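Local coordinates for tudor and KH domain-containing protein homolog (Bombyx mori, PDB 5VQH) that binds the symmetrically methylated Piwi proteins Siwi and Ago3 through its Tudor domain and takes part in primary piRNA biogenesis, keeping transposable elements silent in the germline, at residues 20-28 and 38-46; 48-59 and 128-137. All blocks are in the same frame, centred on the assembly; numbering follows the deposited sequence.

Contact 1: residues 20-28 and 38-46; sequences GPSIEVYVS and VQFVGPQVA
Val25, Tyr26 and Val27 pair with Phe40, Gln39 and Val38 as neighbouring antiparallel strands, the short segments 23-28 and 38-40 running at 141° to each other. Tyr26 and Gln39 form the hydrogen-bonded pair: Tyr26 N donates a hydrogen bond to Gln39 O at 2.9 Å, and Gln39 N donates one back to Tyr26 O. Just past the strand end, Val41 N reaches Glu24 O at 3.0 Å from above the carbonyl plane, and a water molecule bridges that same oxygen to Val41 O.

One face of the ladder carries Val25, Val27, Val38 and Phe40, beta-branched and aromatic residues that suit a sheet. Val25 and Val38 meet at their CB atoms, 3.9 Å apart, and Leu214 of strand 207-217 packs on Val25 and Val27. At the margin, Ile23 sets its CD1 over the centre of the Phe40 ring, 3.7 Å from the centroid, a CH-pi contact; chi1 of 55° tucks CG1 between backbone N and carbonyl carbon and turns the chain to the ring.

On the other face Tyr26 lays its ring beside the chain leaving the strand. Val41 CG2 sits over one ring face, 3.9 Å from the centroid, while Val45 CG2 touches the edge through Tyr26 CE2 at 4.0 Å. The amide of Gln39 stands nearly perpendicular to the Tyr26 ring and leans on Ser28, whose CB lies 3.4 Å from Gln39 CD; NE2 of Gln39 bonds to the carbonyl of Asp115 and OG of Ser28 to that of Tyr116.

This is a beta hairpin of the staphylococcal nuclease-like part of the extended Tudor domain, and Ser28, at its end, is one of the residues lining the dimethylarginine pocket.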
loop_
_atom_site.group_PDB
_atom_site.type_symbol
_atom_site.label_atom_id
_atom_site.label_comp_id
_atom_site.label_asym_id
_atom_site.label_seq_id
_atom_site.Cartn_x
_atom_site.Cartn_y
_atom_site.Cartn_z
ATOM N N GLY A 20 18.943 7.311 9.149
ATOM C CA GLY A 20 19.848 6.144 9.115
ATOM C C GLY A 20 20.467 5.942 7.728
ATOM O O GLY A 20 20.422 6.833 6.887
ATOM N N PRO A 21 21.082 4.779 7.486
ATOM C CA PRO A 21 21.430 4.439 6.104
ATOM C C PRO A 21 20.191 4.206 5.232
ATOM O O PRO A 21 19.122 3.817 5.721
ATOM C CB PRO A 21 22.194 3.105 6.226
ATOM C CG PRO A 21 21.865 2.585 7.598
ATOM C CD PRO A 21 21.588 3.792 8.461
ATOM N N SER A 22 20.361 4.416 3.944
ATOM C CA SER A 22 19.339 4.176 3.019
ATOM C C SER A 22 19.077 2.673 2.965
ATOM O O SER A 22 19.968 1.871 3.270
ATOM C CB SER A 22 19.811 4.637 1.666
ATOM O OG SER A 22 20.728 3.694 1.157
ATOM N N ILE A 23 17.870 2.301 2.533
ATOM C CA ILE A 23 17.498 0.897 2.399
ATOM C C ILE A 23 16.868 0.592 1.063
ATOM O O ILE A 23 16.601 1.485 0.268
ATOM C CB ILE A 23 16.539 0.439 3.511
ATOM C CG1 ILE A 23 15.312 1.324 3.559
ATOM C CG2 ILE A 23 17.246 0.472 4.848
ATOM C CD1 ILE A 23 14.122 0.583 4.110
ATOM N N GLU A 24 16.646 -0.688 0.822
ATOM C CA GLU A 24 16.061 -1.110 -0.406
ATOM C C GLU A 24 14.586 -1.499 -0.219
ATOM O O GLU A 24 14.227 -2.190 0.749
ATOM C CB GLU A 24 16.849 -2.264 -0.947
ATOM C CG GLU A 24 17.626 -1.982 -2.223
ATOM C CD GLU A 24 18.585 -3.119 -2.520
ATOM O OE1 GLU A 24 18.240 -3.985 -3.390
ATOM O OE2 GLU A 24 19.641 -3.168 -1.807
ATOM N N VAL A 25 13.757 -1.049 -1.167
ATOM C CA VAL A 25 12.301 -1.188 -1.108
ATOM C C VAL A 25 11.764 -1.454 -2.495
ATOM O O VAL A 25 12.436 -1.142 -3.468
ATOM C CB VAL A 25 11.629 0.103 -0.622
ATOM C CG1 VAL A 25 12.132 0.508 0.751
ATOM C CG2 VAL A 25 11.864 1.252 -1.584
ATOM N N TYR A 26 10.578 -2.060 -2.575
ATOM C CA TYR A 26 9.760 -2.099 -3.810
ATOM C C TYR A 26 8.601 -1.144 -3.569
ATOM O O TYR A 26 8.041 -1.126 -2.463
ATOM C CB TYR A 26 9.167 -3.466 -4.051
ATOM C CG TYR A 26 10.151 -4.602 -4.100
ATOM C CD1 TYR A 26 11.063 -4.721 -5.156
ATOM C CD2 TYR A 26 10.149 -5.581 -3.126
ATOM C CE1 TYR A 26 11.987 -5.765 -5.207
ATOM C CE2 TYR A 26 11.033 -6.644 -3.170
ATOM C CZ TYR A 26 11.945 -6.740 -4.210
ATOM O OH TYR A 26 12.804 -7.803 -4.242
ATOM N N VAL A 27 8.255 -0.339 -4.570
ATOM C CA VAL A 27 7.029 0.458 -4.525
ATOM C C VAL A 27 5.903 -0.461 -4.960
ATOM O O VAL A 27 5.953 -1.084 -6.026
ATOM C CB VAL A 27 7.118 1.661 -5.409
ATOM C CG1 VAL A 27 5.786 2.384 -5.447
ATOM C CG2 VAL A 27 8.214 2.575 -4.904
ATOM N N SER A 28 4.957 -0.638 -4.064
ATOM C CA SER A 28 3.988 -1.700 -4.229
ATOM C C SER A 28 2.670 -1.152 -4.684
ATOM O O SER A 28 1.944 -1.816 -5.383
ATOM C CB SER A 28 3.833 -2.513 -2.932
ATOM O OG SER A 28 3.672 -1.713 -1.787
ATOM N N VAL A 38 5.469 1.285 0.255
ATOM C CA VAL A 38 6.622 0.451 -0.059
ATOM C C VAL A 38 6.628 -0.814 0.784
ATOM O O VAL A 38 6.001 -0.862 1.834
ATOM C CB VAL A 38 7.959 1.196 0.085
ATOM C CG1 VAL A 38 7.890 2.522 -0.625
ATOM C CG2 VAL A 38 8.288 1.479 1.524
ATOM N N GLN A 39 7.304 -1.833 0.262
ATOM C CA GLN A 39 7.624 -3.061 0.966
ATOM C C GLN A 39 9.135 -3.138 1.067
ATOM O O GLN A 39 9.842 -2.733 0.151
ATOM C CB GLN A 39 7.138 -4.260 0.189
ATOM C CG GLN A 39 5.661 -4.236 -0.124
ATOM C CD GLN A 39 5.333 -5.118 -1.290
ATOM O OE1 GLN A 39 6.080 -5.180 -2.274
ATOM N NE2 GLN A 39 4.218 -5.799 -1.201
ATOM N N PHE A 40 9.629 -3.621 2.192
ATOM C CA PHE A 40 11.075 -3.678 2.454
ATOM C C PHE A 40 11.586 -4.929 1.783
ATOM O O PHE A 40 10.925 -5.978 1.812
ATOM C CB PHE A 40 11.340 -3.695 3.952
ATOM C CG PHE A 40 11.167 -2.349 4.617
ATOM C CD1 PHE A 40 10.406 -1.353 4.049
ATOM C CD2 PHE A 40 11.758 -2.089 5.813
ATOM C CE1 PHE A 40 10.257 -0.127 4.665
ATOM C CE2 PHE A 40 11.614 -0.858 6.437
ATOM C CZ PHE A 40 10.864 0.117 5.864
ATOM N N VAL A 41 12.716 -4.791 1.102
ATOM C CA VAL A 41 13.327 -5.898 0.410
ATOM C C VAL A 41 13.960 -6.740 1.455
ATOM O O VAL A 41 14.687 -6.229 2.316
ATOM C CB VAL A 41 14.432 -5.450 -0.527
ATOM C CG1 VAL A 41 15.112 -6.658 -1.122
ATOM C CG2 VAL A 41 13.863 -4.596 -1.658
ATOM N N GLY A 42 13.688 -8.032 1.400
ATOM C CA GLY A 42 14.171 -8.925 2.427
ATOM C C GLY A 42 13.319 -10.144 2.569
ATOM O O GLY A 42 12.433 -10.364 1.745
ATOM N N PRO A 43 13.584 -10.947 3.619
ATOM C CA PRO A 43 13.015 -12.290 3.694
ATOM C C PRO A 43 11.494 -12.358 3.879
ATOM O O PRO A 43 10.893 -13.397 3.544
ATOM C CB PRO A 43 13.773 -12.937 4.867
ATOM C CG PRO A 43 14.195 -11.799 5.704
ATOM C CD PRO A 43 14.518 -10.703 4.737
ATOM N N GLN A 44 10.870 -11.278 4.360
ATOM C CA GLN A 44 9.412 -11.271 4.474
ATOM C C GLN A 44 8.696 -11.177 3.110
ATOM O O GLN A 44 7.510 -11.449 3.007
ATOM C CB GLN A 44 8.945 -10.176 5.409
ATOM C CG GLN A 44 9.150 -10.541 6.869
ATOM C CD GLN A 44 8.821 -9.431 7.838
ATOM O OE1 GLN A 44 8.268 -8.397 7.464
ATOM N NE2 GLN A 44 9.180 -9.636 9.110
ATOM N N VAL A 45 9.409 -10.843 2.047
ATOM C CA VAL A 45 8.782 -10.799 0.753
ATOM C C VAL A 45 8.429 -12.213 0.334
ATOM O O VAL A 45 7.340 -12.473 -0.149
ATOM C CB VAL A 45 9.681 -10.107 -0.277
ATOM C CG1 VAL A 45 9.096 -10.227 -1.681
ATOM C CG2 VAL A 45 9.860 -8.622 0.085
ATOM N N ALA A 46 9.351 -13.140 0.534
ATOM C CA ALA A 46 9.137 -14.530 0.152
ATOM C C ALA A 46 8.123 -15.156 1.108
ATOM O O ALA A 46 7.338 -16.006 0.715
ATOM C CB ALA A 46 10.454 -15.282 0.189
HETATM O O HOH W 1 15.511 -3.596 2.761
#

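Contact 2: residues 48-59 and 128-137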
loop_
_atom_site.group_PDB
_atom_site.type_symbol
_atom_site.label_atom_id
_atom_site.label_comp_id
_atom_site.label_asym_id
_atom_site.label_seq_id
_atom_site.Cartn_x
_atom_site.Cartn_y
_atom_site.Cartn_z
ATOM N N LEU A 48 5.663 -13.445 2.282
ATOM C CA LEU A 48 4.450 -12.895 1.681
ATOM C C LEU A 48 4.001 -13.701 0.519
ATOM O O LEU A 48 2.860 -14.141 0.503
ATOM C CB LEU A 48 4.639 -11.437 1.243
ATOM C CG LEU A 48 3.453 -10.740 0.555
ATOM C CD1 LEU A 48 2.188 -10.703 1.415
ATOM C CD2 LEU A 48 3.844 -9.327 0.174
ATOM N N ASP A 49 4.894 -13.893 -0.455
ATOM C CA ASP A 49 4.642 -14.819 -1.568
ATOM C C ASP A 49 4.022 -16.144 -1.108
ATOM O O ASP A 49 3.103 -16.655 -1.715
ATOM C CB ASP A 49 5.931 -15.139 -2.304
ATOM C CG ASP A 49 6.461 -13.972 -3.145
ATOM O OD1 ASP A 49 5.788 -12.922 -3.279
ATOM O OD2 ASP A 49 7.591 -14.125 -3.690
ATOM N N ASP A 50 4.550 -16.718 -0.053
ATOM C CA ASP A 50 4.080 -18.017 0.390
ATOM C C ASP A 50 2.704 -17.899 0.960
ATOM O O ASP A 50 1.869 -18.806 0.795
ATOM C CB ASP A 50 5.020 -18.572 1.470
ATOM C CG ASP A 50 6.343 -19.006 0.899
ATOM O OD1 ASP A 50 6.315 -19.399 -0.288
ATOM O OD2 ASP A 50 7.390 -18.928 1.607
ATOM N N LEU A 51 2.491 -16.791 1.673
ATOM C CA LEU A 51 1.202 -16.516 2.283
ATOM C C LEU A 51 0.097 -16.306 1.239
ATOM O O LEU A 51 -1.014 -16.780 1.413
ATOM C CB LEU A 51 1.310 -15.324 3.226
ATOM C CG LEU A 51 0.036 -14.876 3.942
ATOM C CD1 LEU A 51 -0.550 -16.019 4.734
ATOM C CD2 LEU A 51 0.287 -13.696 4.866
ATOM N N VAL A 52 0.392 -15.615 0.157
ATOM C CA VAL A 52 -0.609 -15.383 -0.882
ATOM C C VAL A 52 -1.025 -16.705 -1.500
ATOM O O VAL A 52 -2.193 -16.939 -1.733
ATOM C CB VAL A 52 -0.084 -14.461 -2.008
ATOM C CG1 VAL A 52 -1.087 -14.330 -3.139
ATOM C CG2 VAL A 52 0.198 -13.076 -1.472
ATOM N N ALA A 53 -0.046 -17.540 -1.810
ATOM C CA ALA A 53 -0.275 -18.865 -2.375
ATOM C C ALA A 53 -1.082 -19.731 -1.438
ATOM O O ALA A 53 -1.981 -20.443 -1.841
ATOM C CB ALA A 53 1.055 -19.554 -2.627
ATOM N N HIS A 54 -0.740 -19.703 -0.177
ATOM C CA HIS A 54 -1.493 -20.479 0.781
ATOM C C HIS A 54 -2.949 -19.977 0.910
ATOM O O HIS A 54 -3.905 -20.765 0.832
ATOM C CB HIS A 54 -0.774 -20.439 2.119
ATOM C CG HIS A 54 -1.396 -21.305 3.153
ATOM N ND1 HIS A 54 -1.136 -21.153 4.496
ATOM C CD2 HIS A 54 -2.275 -22.330 3.049
ATOM C CE1 HIS A 54 -1.813 -22.061 5.177
ATOM N NE2 HIS A 54 -2.519 -22.783 4.324
ATOM N N MET A 55 -3.116 -18.666 1.086
ATOM C CA MET A 55 -4.434 -18.118 1.252
ATOM C C MET A 55 -5.216 -18.423 0.010
ATOM O O MET A 55 -6.389 -18.797 0.057
ATOM C CB MET A 55 -4.372 -16.620 1.495
ATOM C CG MET A 55 -3.911 -16.281 2.892
ATOM S SD MET A 55 -3.863 -14.519 3.292
ATOM C CE MET A 55 -5.538 -14.003 2.914
ATOM N N THR A 56 -4.556 -18.302 -1.117
ATOM C CA THR A 56 -5.250 -18.508 -2.350
ATOM C C THR A 56 -5.656 -19.970 -2.568
ATOM O O THR A 56 -6.767 -20.208 -3.043
ATOM C CB THR A 56 -4.472 -17.957 -3.546
ATOM O OG1 THR A 56 -4.081 -16.629 -3.243
ATOM C CG2 THR A 56 -5.343 -17.902 -4.792
ATOM N N GLU A 57 -4.803 -20.941 -2.229
ATOM C CA GLU A 57 -5.200 -22.351 -2.380
ATOM C C GLU A 57 -6.395 -22.619 -1.430
ATOM O O GLU A 57 -7.371 -23.273 -1.792
ATOM C CB GLU A 57 -4.027 -23.326 -2.115
ATOM N N TYR A 58 -6.321 -22.058 -0.234
ATOM C CA TYR A 58 -7.275 -22.356 0.831
ATOM C C TYR A 58 -8.655 -21.742 0.554
ATOM O O TYR A 58 -9.668 -22.457 0.462
ATOM C CB TYR A 58 -6.708 -21.857 2.150
ATOM C CG TYR A 58 -7.555 -22.141 3.339
ATOM C CD1 TYR A 58 -7.600 -23.396 3.893
ATOM C CD2 TYR A 58 -8.306 -21.136 3.934
ATOM C CE1 TYR A 58 -8.390 -23.667 5.010
ATOM C CE2 TYR A 58 -9.107 -21.385 5.045
ATOM C CZ TYR A 58 -9.152 -22.655 5.587
ATOM O OH TYR A 58 -9.941 -22.905 6.685
ATOM N N TYR A 59 -8.692 -20.424 0.404
ATOM C CA TYR A 59 -9.969 -19.723 0.201
ATOM C C TYR A 59 -10.573 -19.998 -1.202
ATOM O O TYR A 59 -11.659 -19.556 -1.529
ATOM C CB TYR A 59 -9.829 -18.212 0.483
ATOM C CG TYR A 59 -9.673 -17.881 1.972
ATOM C CD1 TYR A 59 -10.754 -17.934 2.833
ATOM C CD2 TYR A 59 -8.451 -17.472 2.508
ATOM C CE1 TYR A 59 -10.629 -17.605 4.169
ATOM C CE2 TYR A 59 -8.317 -17.166 3.841
ATOM C CZ TYR A 59 -9.413 -17.233 4.674
ATOM O OH TYR A 59 -9.306 -16.935 6.037
ATOM N N CYS A 128 -14.254 -13.061 3.282
ATOM C CA CYS A 128 -14.284 -14.171 4.200
ATOM C C CYS A 128 -13.609 -13.784 5.475
ATOM O O CYS A 128 -12.829 -12.842 5.489
ATOM C CB CYS A 128 -13.550 -15.361 3.612
ATOM S SG CYS A 128 -14.468 -16.190 2.321
ATOM N N GLU A 129 -13.895 -14.508 6.551
ATOM C CA GLU A 129 -13.171 -14.286 7.774
ATOM C C GLU A 129 -11.729 -14.748 7.551
ATOM O O GLU A 129 -11.474 -15.811 6.973
ATOM C CB GLU A 129 -13.776 -15.061 8.942
ATOM C CG GLU A 129 -13.034 -14.840 10.279
ATOM C CD GLU A 129 -12.472 -16.122 10.930
ATOM O OE1 GLU A 129 -12.960 -17.237 10.622
ATOM O OE2 GLU A 129 -11.542 -16.018 11.768
ATOM N N LEU A 130 -10.800 -13.933 8.024
ATOM C CA LEU A 130 -9.387 -14.290 8.021
ATOM C C LEU A 130 -9.029 -15.199 9.221
ATOM O O LEU A 130 -9.118 -14.796 10.354
ATOM C CB LEU A 130 -8.506 -13.025 8.010
ATOM C CG LEU A 130 -7.006 -13.287 7.818
ATOM C CD1 LEU A 130 -6.692 -13.940 6.461
ATOM C CD2 LEU A 130 -6.176 -12.035 8.007
ATOM N N ARG A 131 -8.641 -16.432 8.934
ATOM C CA ARG A 131 -8.082 -17.356 9.918
ATOM C C ARG A 131 -6.948 -16.713 10.716
ATOM O O ARG A 131 -6.028 -16.120 10.139
ATOM C CB ARG A 131 -7.520 -18.578 9.200
ATOM C CG ARG A 131 -8.358 -19.817 9.296
ATOM C CD ARG A 131 -7.445 -21.026 9.415
ATOM N NE ARG A 131 -6.508 -21.085 8.293
ATOM C CZ ARG A 131 -5.304 -21.660 8.324
ATOM N NH1 ARG A 131 -4.538 -21.661 7.236
ATOM N NH2 ARG A 131 -4.856 -22.239 9.437
ATOM N N ALA A 132 -6.994 -16.862 12.031
ATOM C CA ALA A 132 -6.132 -16.084 12.911
ATOM C C ALA A 132 -4.623 -16.274 12.691
ATOM O O ALA A 132 -3.854 -15.341 12.877
ATOM C CB ALA A 132 -6.498 -16.359 14.371
ATOM N N ASP A 133 -4.190 -17.464 12.303
ATOM C CA ASP A 133 -2.757 -17.682 12.076
ATOM C C ASP A 133 -2.212 -16.902 10.863
ATOM O O ASP A 133 -0.998 -16.644 10.753
ATOM C CB ASP A 133 -2.435 -19.173 11.937
ATOM C CG ASP A 133 -3.021 -19.774 10.699
ATOM O OD1 ASP A 133 -4.231 -19.605 10.497
ATOM O OD2 ASP A 133 -2.285 -20.428 9.922
ATOM N N LEU A 134 -3.102 -16.497 9.970
ATOM C CA LEU A 134 -2.687 -15.707 8.837
ATOM C C LEU A 134 -2.321 -14.259 9.205
ATOM O O LEU A 134 -1.830 -13.514 8.366
ATOM C CB LEU A 134 -3.767 -15.737 7.801
ATOM C CG LEU A 134 -4.159 -17.161 7.391
ATOM C CD1 LEU A 134 -5.407 -17.085 6.539
ATOM C CD2 LEU A 134 -3.065 -17.892 6.611
ATOM N N LEU A 135 -2.552 -13.858 10.446
ATOM C CA LEU A 135 -2.114 -12.537 10.893
ATOM C C LEU A 135 -0.646 -12.464 11.350
ATOM O O LEU A 135 -0.139 -11.369 11.673
ATOM C CB LEU A 135 -2.979 -12.081 12.062
ATOM C CG LEU A 135 -4.443 -11.858 11.760
ATOM C CD1 LEU A 135 -5.252 -11.859 13.042
ATOM C CD2 LEU A 135 -4.576 -10.529 11.053
ATOM N N ARG A 136 0.020 -13.607 11.410
ATOM C CA ARG A 136 1.341 -13.641 11.969
ATOM C C ARG A 136 2.303 -12.728 11.239
ATOM O O ARG A 136 2.983 -11.951 11.859
ATOM C CB ARG A 136 1.907 -15.050 11.949
ATOM C CG ARG A 136 1.322 -15.973 12.999
ATOM C CD ARG A 136 1.884 -17.369 12.781
ATOM N NE ARG A 136 1.158 -18.394 13.527
ATOM C CZ ARG A 136 1.204 -19.698 13.254
ATOM N NH1 ARG A 136 1.932 -20.160 12.236
ATOM N NH2 ARG A 136 0.503 -20.552 13.998
ATOM N N LEU A 137 2.375 -12.840 9.925
ATOM C CA LEU A 137 3.323 -12.029 9.199
ATOM C C LEU A 137 2.937 -10.538 9.229
ATOM O O LEU A 137 1.783 -10.158 9.061
ATOM C CB LEU A 137 3.461 -12.544 7.782
ATOM C CG LEU A 137 4.292 -11.676 6.839
ATOM C CD1 LEU A 137 5.742 -11.775 7.236
ATOM C CD2 LEU A 137 4.110 -12.112 5.394
#
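Tyr59 OH is held by two backbone groups of residues 128-137: it donates to Glu129 O at 2.6 Å, on a carbonyl lone pair, and accepts from Arg131 N at 3.0 Å with an N-H...O angle of 163°. Both partners lie at the ring edge near its plane, which fixes the direction of the hydroxyl. With CG beside the backbone N (chi1 -72°), the ring reaches from the helix to this segment, its CE1 3.7 Å from Cys128 CB. A phenylalanine here would probably leave Glu129 O and Arg131 N without their shared mate and the segment less firmly tied to the helix.

Leucines and a methionine suit the apolar seam. Leu134 sends CD2 to Leu51 CD1 at 3.7 Å and rests CD1 against Met55 CG and the Tyr59 ring. Met55 bends at its last torsion, bringing CE to within 3.7 Å of Leu130 CD1. Farther along, Leu137 CD2 packs against the backbone of Leu48.

Arg131 lies outside this seam. Its guanidinium sits over one face of the Tyr58 ring, CZ 5.0 Å from the centroid, a cation-pi contact with the planes 47° apart, and its edge turns to His54 CE1. Arg131 NH2 is also 2.9 Å from Asp133 OD1, a pairing of charges alone because the oxygen lies well out of the guanidinium plane. Tyr58 OH bonds to His68.

The chemistry thus joins the helix to residues 128-137 by a directional backbone grip at Tyr59, aliphatic packing beside it, and a charge probably steadied by both an aromatic face and a carboxylate.

How the contacts relate
Contact 1 closes before contact 2 opens along the chain, and their centres lie about 21 Å apart. Helix 43-59 joins them: its first turn follows the hairpin strand 35-40 in contact 1, and the rest packs on residues 128-137 in contact 2. The two also touch directly, Gln44 CG lying 3.6 Å from Leu137 CD1 and Gln39 NE2 3.8 Å from Leu48 CD2. Contact 1 belongs to the mixed sheet of the staphylococcal nuclease-like part, whereas contact 2 borders the five-stranded antiparallel sheet of the Tudor core. The dimethylarginine pocket is formed mainly by the Tudor core, with Ser28 added from the other part, so the helix links two parts that meet at the site.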